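Local coordinates for protein lactococcal phage P2 ORF15 (Lactococcus phage p2, PDB 2WZP) that probably serves as the distal tail protein of the phage, forming a ring at the core of the host-recognition baseplate, at the end of the tail, at residues Y57-L62 and I89-E94; L231-P236 and D264-N269; A240-L245 and I310-A315. One frame throughout, in Å; residues are numbered along the deposited sequence.

Contact 1 (Y57-L62 and I89-E94); sequences YQPSNL and IEFKLE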
loop_
_atom_site.group_PDB
_atom_site.type_symbol
_atom_site.label_atom_id
_atom_site.label_comp_id
_atom_site.label_asym_id
_atom_site.label_seq_id
_atom_site.Cartn_x
_atom_site.Cartn_y
_atom_site.Cartn_z
ATOM N N TYR M 57 -6.898 -16.705 21.230
ATOM C CA TYR M 57 -6.128 -17.162 20.083
ATOM C C TYR M 57 -5.002 -16.186 19.853
ATOM O O TYR M 57 -5.124 -15.005 20.165
ATOM C CB TYR M 57 -7.003 -17.179 18.811
ATOM C CG TYR M 57 -8.141 -18.176 18.839
ATOM C CD1 TYR M 57 -7.946 -19.494 18.449
ATOM C CD2 TYR M 57 -9.424 -17.795 19.229
ATOM C CE1 TYR M 57 -8.987 -20.424 18.482
ATOM C CE2 TYR M 57 -10.484 -18.712 19.241
ATOM C CZ TYR M 57 -10.259 -20.028 18.865
ATOM O OH TYR M 57 -11.278 -20.961 18.851
ATOM N N GLN M 58 -3.911 -16.689 19.273
ATOM C CA GLN M 58 -2.768 -15.918 18.803
ATOM C C GLN M 58 -2.156 -14.905 19.770
ATOM O O GLN M 58 -2.250 -13.697 19.515
ATOM C CB GLN M 58 -3.113 -15.266 17.460
ATOM C CG GLN M 58 -3.291 -16.265 16.320
ATOM C CD GLN M 58 -4.165 -15.702 15.234
ATOM O OE1 GLN M 58 -3.896 -14.632 14.669
ATOM N NE2 GLN M 58 -5.243 -16.405 14.927
ATOM N N PRO M 59 -1.476 -15.367 20.850
ATOM C CA PRO M 59 -0.787 -14.408 21.741
ATOM C C PRO M 59 0.213 -13.596 20.931
ATOM O O PRO M 59 0.932 -14.157 20.093
ATOM C CB PRO M 59 -0.052 -15.304 22.745
ATOM C CG PRO M 59 0.004 -16.652 22.101
ATOM C CD PRO M 59 -1.224 -16.763 21.262
ATOM N N SER M 60 0.212 -12.271 21.126
ATOM C CA SER M 60 1.083 -11.369 20.372
ATOM C C SER M 60 2.540 -11.760 20.534
ATOM O O SER M 60 3.242 -11.922 19.537
ATOM C CB SER M 60 0.830 -9.919 20.755
ATOM O OG SER M 60 0.997 -9.743 22.148
ATOM N N ASN M 61 2.979 -11.987 21.783
ATOM C CA ASN M 61 4.360 -12.368 22.066
ATOM C C ASN M 61 4.478 -12.916 23.475
ATOM O O ASN M 61 4.134 -12.238 24.438
ATOM C CB ASN M 61 5.267 -11.161 21.905
ATOM C CG ASN M 61 6.750 -11.415 21.869
ATOM O OD1 ASN M 61 7.247 -12.550 21.903
ATOM N ND2 ASN M 61 7.498 -10.325 21.814
ATOM N N LEU M 62 4.982 -14.146 23.585
ATOM C CA LEU M 62 5.267 -14.815 24.849
ATOM C C LEU M 62 6.783 -14.784 25.089
ATOM O O LEU M 62 7.283 -15.411 26.026
ATOM C CB LEU M 62 4.760 -16.271 24.821
ATOM C CG LEU M 62 3.270 -16.495 24.620
ATOM C CD1 LEU M 62 2.997 -17.956 24.514
ATOM C CD2 LEU M 62 2.434 -15.830 25.727
ATOM N N ILE M 89 0.790 -9.036 26.679
ATOM C CA ILE M 89 0.229 -10.109 25.876
ATOM C C ILE M 89 -1.116 -9.669 25.348
ATOM O O ILE M 89 -2.042 -9.371 26.109
ATOM C CB ILE M 89 0.147 -11.507 26.547
ATOM C CG1 ILE M 89 1.426 -11.848 27.332
ATOM C CG2 ILE M 89 -0.155 -12.575 25.468
ATOM C CD1 ILE M 89 1.365 -13.170 28.215
ATOM N N GLU M 90 -1.213 -9.634 24.033
ATOM C CA GLU M 90 -2.458 -9.343 23.370
ATOM C C GLU M 90 -2.941 -10.646 22.751
ATOM O O GLU M 90 -2.157 -11.386 22.173
ATOM C CB GLU M 90 -2.274 -8.260 22.327
ATOM C CG GLU M 90 -3.583 -7.813 21.708
ATOM C CD GLU M 90 -3.390 -6.866 20.557
ATOM O OE1 GLU M 90 -3.832 -7.200 19.436
ATOM O OE2 GLU M 90 -2.786 -5.792 20.771
ATOM N N PHE M 91 -4.212 -10.958 22.956
ATOM C CA PHE M 91 -4.854 -12.141 22.407
ATOM C C PHE M 91 -6.067 -11.690 21.582
ATOM O O PHE M 91 -6.603 -10.600 21.799
ATOM C CB PHE M 91 -5.394 -13.020 23.541
ATOM C CG PHE M 91 -4.402 -13.739 24.413
ATOM C CD1 PHE M 91 -3.877 -14.966 24.027
ATOM C CD2 PHE M 91 -4.101 -13.262 25.684
ATOM C CE1 PHE M 91 -3.018 -15.669 24.867
ATOM C CE2 PHE M 91 -3.253 -13.973 26.533
ATOM C CZ PHE M 91 -2.712 -15.170 26.117
ATOM N N LYS M 92 -6.490 -12.545 20.652
ATOM C CA LYS M 92 -7.709 -12.422 19.888
ATOM C C LYS M 92 -8.732 -13.100 20.836
ATOM O O LYS M 92 -8.479 -14.205 21.321
ATOM C CB LYS M 92 -7.608 -13.228 18.578
ATOM C CG LYS M 92 -6.976 -12.494 17.422
ATOM C CD LYS M 92 -7.190 -13.269 16.134
ATOM C CE LYS M 92 -6.750 -12.509 14.900
ATOM N NZ LYS M 92 -5.268 -12.340 14.814
ATOM N N LEU M 93 -9.840 -12.417 21.144
ATOM C CA LEU M 93 -10.866 -12.921 22.056
ATOM C C LEU M 93 -12.103 -13.200 21.212
ATOM O O LEU M 93 -12.632 -12.311 20.537
ATOM C CB LEU M 93 -11.102 -11.896 23.205
ATOM C CG LEU M 93 -12.325 -12.006 24.142
ATOM C CD1 LEU M 93 -12.103 -13.036 25.194
ATOM C CD2 LEU M 93 -12.506 -10.740 24.910
ATOM N N GLU M 94 -12.470 -14.468 21.151
ATOM C CA GLU M 94 -13.589 -14.949 20.366
ATOM C C GLU M 94 -14.618 -15.649 21.252
ATOM O O GLU M 94 -14.234 -16.361 22.202
ATOM C CB GLU M 94 -13.071 -15.878 19.273
ATOM C CG GLU M 94 -12.654 -15.127 18.016
ATOM C CD GLU M 94 -12.331 -15.976 16.800
ATOM O OE1 GLU M 94 -12.905 -17.082 16.656
ATOM O OE2 GLU M 94 -11.517 -15.514 15.968
#
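Y57 and K92 form an antiparallel, hydrogen-bonded pair at the last residue of strand 54-57, an outermost strand, within this chain, of the N-terminal sheet. Y57 N donates a hydrogen bond to K92 O (3.0 Å), and K92 N donates one to Y57 O. Beyond this pair the loop departs from strand geometry: Q58 takes a positive phi (50°), and P59 comes to lie against F91. A second grip then follows at S60, whose N bonds to E90 O (2.7 Å) while its OG accepts the N-H of E90 (2.9 Å). Its chi1 of 56° puts OG between the backbone N and the carbonyl carbon, facing the strand.

Side chains part to two faces of the sheet. With Y57 and K92 on one, E94 CB meets the edge of the Y57 ring near CE2 (3.8 Å), and K92 NZ reaches Q58 OE1 (2.7 Å), standing above the amide's carbonyl plane. On the other, P59 CB meets F91 CE1 (3.7 Å) and L62 CD2 meets I89 CD1, while I89 CG2 lies over the rim of the F91 ring; F56 stacks on that ring. The backbone and S60 OG thus replace the lost strand pairing, anchoring a loop in which N61 OD1 takes G63 N of its own chain and also K142 N of a second subunit, to which the L62 backbone bonds too.

Contact 2 (L231-P236 and D264-N269); sequences LYPKLP and DYILIN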
loop_
_atom_site.group_PDB
_atom_site.type_symbol
_atom_site.label_atom_id
_atom_site.label_comp_id
_atom_site.label_asym_id
_atom_site.label_seq_id
_atom_site.Cartn_x
_atom_site.Cartn_y
_atom_site.Cartn_z
ATOM N N LEU M 231 5.756 -19.187 60.017
ATOM C CA LEU M 231 6.871 -19.421 60.921
ATOM C C LEU M 231 6.341 -19.742 62.304
ATOM O O LEU M 231 5.465 -19.037 62.800
ATOM C CB LEU M 231 7.801 -18.181 60.982
ATOM C CG LEU M 231 8.153 -17.425 59.662
ATOM C CD1 LEU M 231 9.023 -16.215 59.949
ATOM C CD2 LEU M 231 8.875 -18.303 58.680
ATOM N N TYR M 232 6.861 -20.828 62.928
ATOM C CA TYR M 232 6.480 -21.229 64.287
ATOM C C TYR M 232 7.651 -20.979 65.263
ATOM O O TYR M 232 8.585 -21.795 65.335
ATOM C CB TYR M 232 5.954 -22.685 64.343
ATOM C CG TYR M 232 4.685 -22.917 63.540
ATOM C CD1 TYR M 232 3.432 -22.656 64.088
ATOM C CD2 TYR M 232 4.739 -23.387 62.230
ATOM C CE1 TYR M 232 2.262 -22.884 63.365
ATOM C CE2 TYR M 232 3.577 -23.613 61.493
ATOM C CZ TYR M 232 2.339 -23.384 62.077
ATOM O OH TYR M 232 1.185 -23.582 61.364
ATOM N N PRO M 233 7.622 -19.839 66.007
ATOM C CA PRO M 233 8.723 -19.557 66.966
ATOM C C PRO M 233 8.888 -20.610 68.063
ATOM O O PRO M 233 7.936 -21.311 68.411
ATOM C CB PRO M 233 8.390 -18.168 67.527
ATOM C CG PRO M 233 7.284 -17.611 66.641
ATOM C CD PRO M 233 6.588 -18.776 66.023
ATOM N N LYS M 234 10.122 -20.770 68.550
ATOM C CA LYS M 234 10.447 -21.774 69.559
ATOM C C LYS M 234 10.484 -21.198 70.967
ATOM O O LYS M 234 9.631 -21.550 71.782
ATOM C CB LYS M 234 11.765 -22.504 69.203
ATOM C CG LYS M 234 11.970 -23.832 69.915
ATOM C CD LYS M 234 13.101 -24.619 69.302
ATOM C CE LYS M 234 13.033 -26.094 69.634
ATOM N NZ LYS M 234 13.106 -26.941 68.394
ATOM N N LEU M 235 11.523 -20.405 71.283
ATOM C CA LEU M 235 11.740 -19.820 72.599
ATOM C C LEU M 235 11.121 -18.445 72.748
ATOM O O LEU M 235 11.205 -17.605 71.837
ATOM C CB LEU M 235 13.242 -19.761 72.939
ATOM C CG LEU M 235 14.035 -21.070 72.887
ATOM C CD1 LEU M 235 15.508 -20.811 73.061
ATOM C CD2 LEU M 235 13.524 -22.068 73.911
ATOM N N PRO M 236 10.517 -18.181 73.921
ATOM C CA PRO M 236 9.931 -16.856 74.145
ATOM C C PRO M 236 11.011 -15.857 74.575
ATOM O O PRO M 236 12.030 -16.248 75.143
ATOM C CB PRO M 236 8.913 -17.114 75.279
ATOM C CG PRO M 236 9.005 -18.591 75.613
ATOM C CD PRO M 236 10.326 -19.040 75.106
ATOM N N ASP M 264 1.414 -17.242 68.078
ATOM C CA ASP M 264 1.213 -18.666 67.761
ATOM C C ASP M 264 2.031 -19.069 66.512
ATOM O O ASP M 264 2.605 -20.160 66.461
ATOM C CB ASP M 264 -0.280 -18.965 67.546
ATOM C CG ASP M 264 -1.180 -18.709 68.746
ATOM O OD1 ASP M 264 -0.667 -18.705 69.896
ATOM O OD2 ASP M 264 -2.399 -18.547 68.543
ATOM N N TYR M 265 2.068 -18.167 65.523
ATOM C CA TYR M 265 2.812 -18.249 64.284
ATOM C C TYR M 265 2.885 -16.870 63.665
ATOM O O TYR M 265 2.087 -15.995 64.027
ATOM C CB TYR M 265 2.203 -19.247 63.299
ATOM C CG TYR M 265 0.796 -18.941 62.845
ATOM C CD1 TYR M 265 -0.306 -19.479 63.514
ATOM C CD2 TYR M 265 0.562 -18.237 61.664
ATOM C CE1 TYR M 265 -1.606 -19.246 63.067
ATOM C CE2 TYR M 265 -0.733 -17.996 61.209
ATOM C CZ TYR M 265 -1.814 -18.493 61.919
ATOM O OH TYR M 265 -3.090 -18.273 61.460
ATOM N N ILE M 266 3.848 -16.674 62.750
ATOM C CA ILE M 266 4.065 -15.434 62.020
ATOM C C ILE M 266 3.899 -15.727 60.539
ATOM O O ILE M 266 4.480 -16.684 60.040
ATOM C CB ILE M 266 5.496 -14.900 62.298
ATOM C CG1 ILE M 266 5.700 -14.580 63.808
ATOM C CG2 ILE M 266 5.840 -13.690 61.382
ATOM C CD1 ILE M 266 7.204 -14.441 64.240
ATOM N N LEU M 267 3.152 -14.893 59.825
ATOM C CA LEU M 267 2.980 -15.039 58.382
ATOM C C LEU M 267 3.801 -13.975 57.670
ATOM O O LEU M 267 3.725 -12.795 58.008
ATOM C CB LEU M 267 1.492 -14.983 57.984
ATOM C CG LEU M 267 1.150 -15.264 56.511
ATOM C CD1 LEU M 267 -0.206 -15.920 56.388
ATOM C CD2 LEU M 267 1.151 -14.007 55.707
ATOM N N ILE M 268 4.608 -14.407 56.711
ATOM C CA ILE M 268 5.443 -13.520 55.893
ATOM C C ILE M 268 5.125 -13.691 54.409
ATOM O O ILE M 268 4.786 -14.793 53.994
ATOM C CB ILE M 268 6.970 -13.562 56.202
ATOM C CG1 ILE M 268 7.579 -14.947 55.932
ATOM C CG2 ILE M 268 7.266 -13.096 57.649
ATOM C CD1 ILE M 268 9.109 -15.011 55.980
ATOM N N ASN M 269 5.199 -12.593 53.623
ATOM C CA ASN M 269 5.014 -12.637 52.182
ATOM C C ASN M 269 5.820 -11.546 51.545
ATOM O O ASN M 269 5.527 -10.369 51.747
ATOM C CB ASN M 269 3.549 -12.568 51.772
ATOM C CG ASN M 269 3.338 -12.956 50.336
ATOM O OD1 ASN M 269 4.262 -12.955 49.476
ATOM N ND2 ASN M 269 2.103 -13.253 50.037
HETATM O O HOH W 1 4.621 -21.532 68.049
#
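L231 and I266 are paired across two neighbouring antiparallel strands, 224-233 and 265-269, in the six-stranded sheet of the C-terminal Dit domain, and their side chains share one face of it. The short strand segments approach to 4.8 Å between axes. A classic beta bulge sits at the start of the second strand, where D264 and Y265 both face W280 of the next strand.

The polar part is carried by the main chain. L231 N donates almost straight to I266 O (2.8 Å, 174° at the hydrogen), and I266 N answers to L231 O (2.9 Å). L231 O receives a C-H from Y265 CA too.

Apolar contacts continue on the face of L231 and I266. The L231 and I268 side chains cross at about a right angle, CD1 to CD1 (4.1 Å), and the proline ring of P233 sets CG against I266 CD1. L312, A315 and F317 of strand 312-322 also pack on L231.

The aromatic pair occupies the other face. Y232 and Y265 run alongside each other in the same direction, their ring planes oblique at 53°. Y232 CE1 touches Y265 CB (3.6 Å), while the Y265 ring, at chi1 61°, stacks on W280. A chain of another protein packs on both tyrosines.

One water bridges the two chain segments, donating to D264 O (2.9 Å) and, weakly, to P233 O (3.3 Å).

Contact 3 (A240-L245 and I310-A315); sequences AGVRFL and INLSKA
G241 and I310 make the antiparallel, hydrogen-bonded pair with which strand 305-310 ends against strand 240-246, in the four-stranded sheet of the C-terminal Dit domain. Right after it the chain leaves this sheet. N311 adopts a left-handed backbone (phi 54°, psi 47°), and the chain turns a corner at S313 into the six-stranded sheet.

The close-packed part surrounds this pair. G241 N donates to I310 O (3.0 Å), and I310 N donates to G241 O (2.7 Å). I310 O also takes a C-H from A240 CA. L312 then turns back towards the strand with its two methyls divided: CD2 rests on A240 CB (3.8 Å), while CD1 touches G241 O (3.3 Å) and V242 CG1 (4.0 Å). L231 of the six-stranded sheet packs on both V242 and L312, so this apolar cluster lies where the two sheets meet.

The other face of strand 240-246 is looser and partly exposed. There I310 swings CD1 across the base of the R243 side chain, at about a right angle, touching CB (3.7 Å) and the aliphatic carbons beyond it. The arginine then runs on, extended from CG to NE, to its ionic partners: NE meets E308 and NH1 meets E251, each in a salt bridge, and L245 CD2 sits over the centre of one guanidinium face.

Hydrocarbon thus joins sheet to sheet on one side, while on the other R243 offers I310 its methylenes and keeps its charge for the two glutamates of neighbouring strands, which would be expected to hold the guanidinium in orientation.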
loop_
_atom_site.group_PDB
_atom_site.type_symbol
_atom_site.label_atom_id
_atom_site.label_comp_id
_atom_site.label_asym_id
_atom_site.label_seq_id
_atom_site.Cartn_x
_atom_site.Cartn_y
_atom_site.Cartn_z
ATOM N N ALA M 240 12.796 -14.142 66.404
ATOM C CA ALA M 240 12.520 -15.246 65.494
ATOM C C ALA M 240 12.351 -14.753 64.059
ATOM O O ALA M 240 11.934 -13.612 63.806
ATOM C CB ALA M 240 11.265 -15.979 65.931
ATOM N N GLY M 241 12.685 -15.630 63.134
ATOM C CA GLY M 241 12.542 -15.378 61.717
ATOM C C GLY M 241 13.364 -16.358 60.931
ATOM O O GLY M 241 13.528 -17.503 61.349
ATOM N N VAL M 242 13.917 -15.898 59.809
ATOM C CA VAL M 242 14.739 -16.679 58.881
ATOM C C VAL M 242 15.922 -15.849 58.382
ATOM O O VAL M 242 15.804 -14.631 58.264
ATOM C CB VAL M 242 13.905 -17.208 57.671
ATOM C CG1 VAL M 242 12.869 -18.240 58.113
ATOM C CG2 VAL M 242 13.242 -16.066 56.885
ATOM N N ARG M 243 17.048 -16.509 58.062
ATOM C CA ARG M 243 18.217 -15.850 57.463
ATOM C C ARG M 243 18.652 -16.527 56.178
ATOM O O ARG M 243 18.433 -17.732 56.007
ATOM C CB ARG M 243 19.381 -15.677 58.434
ATOM C CG ARG M 243 20.121 -16.946 58.809
ATOM C CD ARG M 243 21.140 -16.568 59.839
ATOM N NE ARG M 243 22.120 -17.622 60.050
ATOM C CZ ARG M 243 23.429 -17.433 60.098
ATOM N NH1 ARG M 243 23.939 -16.217 59.932
ATOM N NH2 ARG M 243 24.241 -18.451 60.318
ATOM N N PHE M 244 19.268 -15.751 55.274
ATOM C CA PHE M 244 19.699 -16.232 53.975
ATOM C C PHE M 244 21.180 -16.096 53.881
ATOM O O PHE M 244 21.728 -15.042 54.197
ATOM C CB PHE M 244 19.006 -15.449 52.844
ATOM C CG PHE M 244 17.536 -15.768 52.709
ATOM C CD1 PHE M 244 17.102 -16.752 51.829
ATOM C CD2 PHE M 244 16.588 -15.098 53.476
ATOM C CE1 PHE M 244 15.748 -17.070 51.731
ATOM C CE2 PHE M 244 15.238 -15.432 53.395
ATOM C CZ PHE M 244 14.824 -16.416 52.523
ATOM N N LEU M 245 21.827 -17.164 53.424
ATOM C CA LEU M 245 23.269 -17.264 53.262
ATOM C C LEU M 245 23.618 -17.494 51.799
ATOM O O LEU M 245 22.943 -18.270 51.125
ATOM C CB LEU M 245 23.808 -18.445 54.102
ATOM C CG LEU M 245 23.281 -18.668 55.536
ATOM C CD1 LEU M 245 23.848 -19.926 56.081
ATOM C CD2 LEU M 245 23.704 -17.553 56.486
ATOM N N ILE M 310 15.565 -19.038 62.334
ATOM C CA ILE M 310 16.059 -18.350 63.524
ATOM C C ILE M 310 15.000 -18.542 64.587
ATOM O O ILE M 310 13.895 -17.994 64.465
ATOM C CB ILE M 310 16.450 -16.861 63.337
ATOM C CG1 ILE M 310 17.623 -16.729 62.337
ATOM C CG2 ILE M 310 16.789 -16.227 64.724
ATOM C CD1 ILE M 310 17.785 -15.498 61.813
ATOM N N ASN M 311 15.324 -19.379 65.594
ATOM C CA ASN M 311 14.467 -19.674 66.730
ATOM C C ASN M 311 13.078 -20.144 66.304
ATOM O O ASN M 311 12.074 -19.689 66.841
ATOM C CB ASN M 311 14.436 -18.482 67.700
ATOM C CG ASN M 311 13.640 -18.708 68.929
ATOM O OD1 ASN M 311 13.552 -19.827 69.425
ATOM N ND2 ASN M 311 12.983 -17.665 69.403
ATOM N N LEU M 312 13.024 -21.080 65.339
ATOM C CA LEU M 312 11.750 -21.635 64.874
ATOM C C LEU M 312 11.772 -23.118 65.046
ATOM O O LEU M 312 12.807 -23.757 64.805
ATOM C CB LEU M 312 11.437 -21.320 63.391
ATOM C CG LEU M 312 11.503 -19.868 62.901
ATOM C CD1 LEU M 312 11.213 -19.805 61.418
ATOM C CD2 LEU M 312 10.508 -18.978 63.655
ATOM N N SER M 313 10.617 -23.689 65.406
ATOM C CA SER M 313 10.519 -25.126 65.509
ATOM C C SER M 313 10.212 -25.711 64.126
ATOM O O SER M 313 10.630 -26.815 63.811
ATOM C CB SER M 313 9.455 -25.512 66.524
ATOM O OG SER M 313 8.196 -24.965 66.179
ATOM N N LYS M 314 9.499 -24.945 63.297
ATOM C CA LYS M 314 9.021 -25.317 61.970
ATOM C C LYS M 314 8.712 -24.042 61.176
ATOM O O LYS M 314 8.455 -22.984 61.765
ATOM C CB LYS M 314 7.720 -26.143 62.146
ATOM C CG LYS M 314 7.262 -26.961 60.937
ATOM C CD LYS M 314 5.895 -27.604 61.185
ATOM C CE LYS M 314 5.734 -28.929 60.474
ATOM N NZ LYS M 314 4.323 -29.414 60.483
ATOM N N ALA M 315 8.720 -24.165 59.843
ATOM C CA ALA M 315 8.355 -23.133 58.869
ATOM C C ALA M 315 7.750 -23.834 57.661
ATOM O O ALA M 315 8.251 -24.876 57.227
ATOM C CB ALA M 315 9.570 -22.319 58.446
#

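Overall arrangement
From the N terminus, contact 1 closes first, tying the loop after strand 54-57 to strand 89-95 across 26 intervening residues in the N-terminal sheet. The chain then passes into the Dit domain, some 44 Å away between centres of contacts 1 and 2, on the opposite side of the chain's centre. There the closures cross rather than nest: contact 2 opens at 231-236, contact 3 opens at 240-245, contact 2 closes at 264-269, and contact 3 closes at 310-315. Their centres lie 9 Å apart, and Y232 O to S313 N (2.8 Å, a probable hydrogen bond) links them. Contact 3 thereby couples the four-stranded sheet to the six-stranded one that holds contact 2.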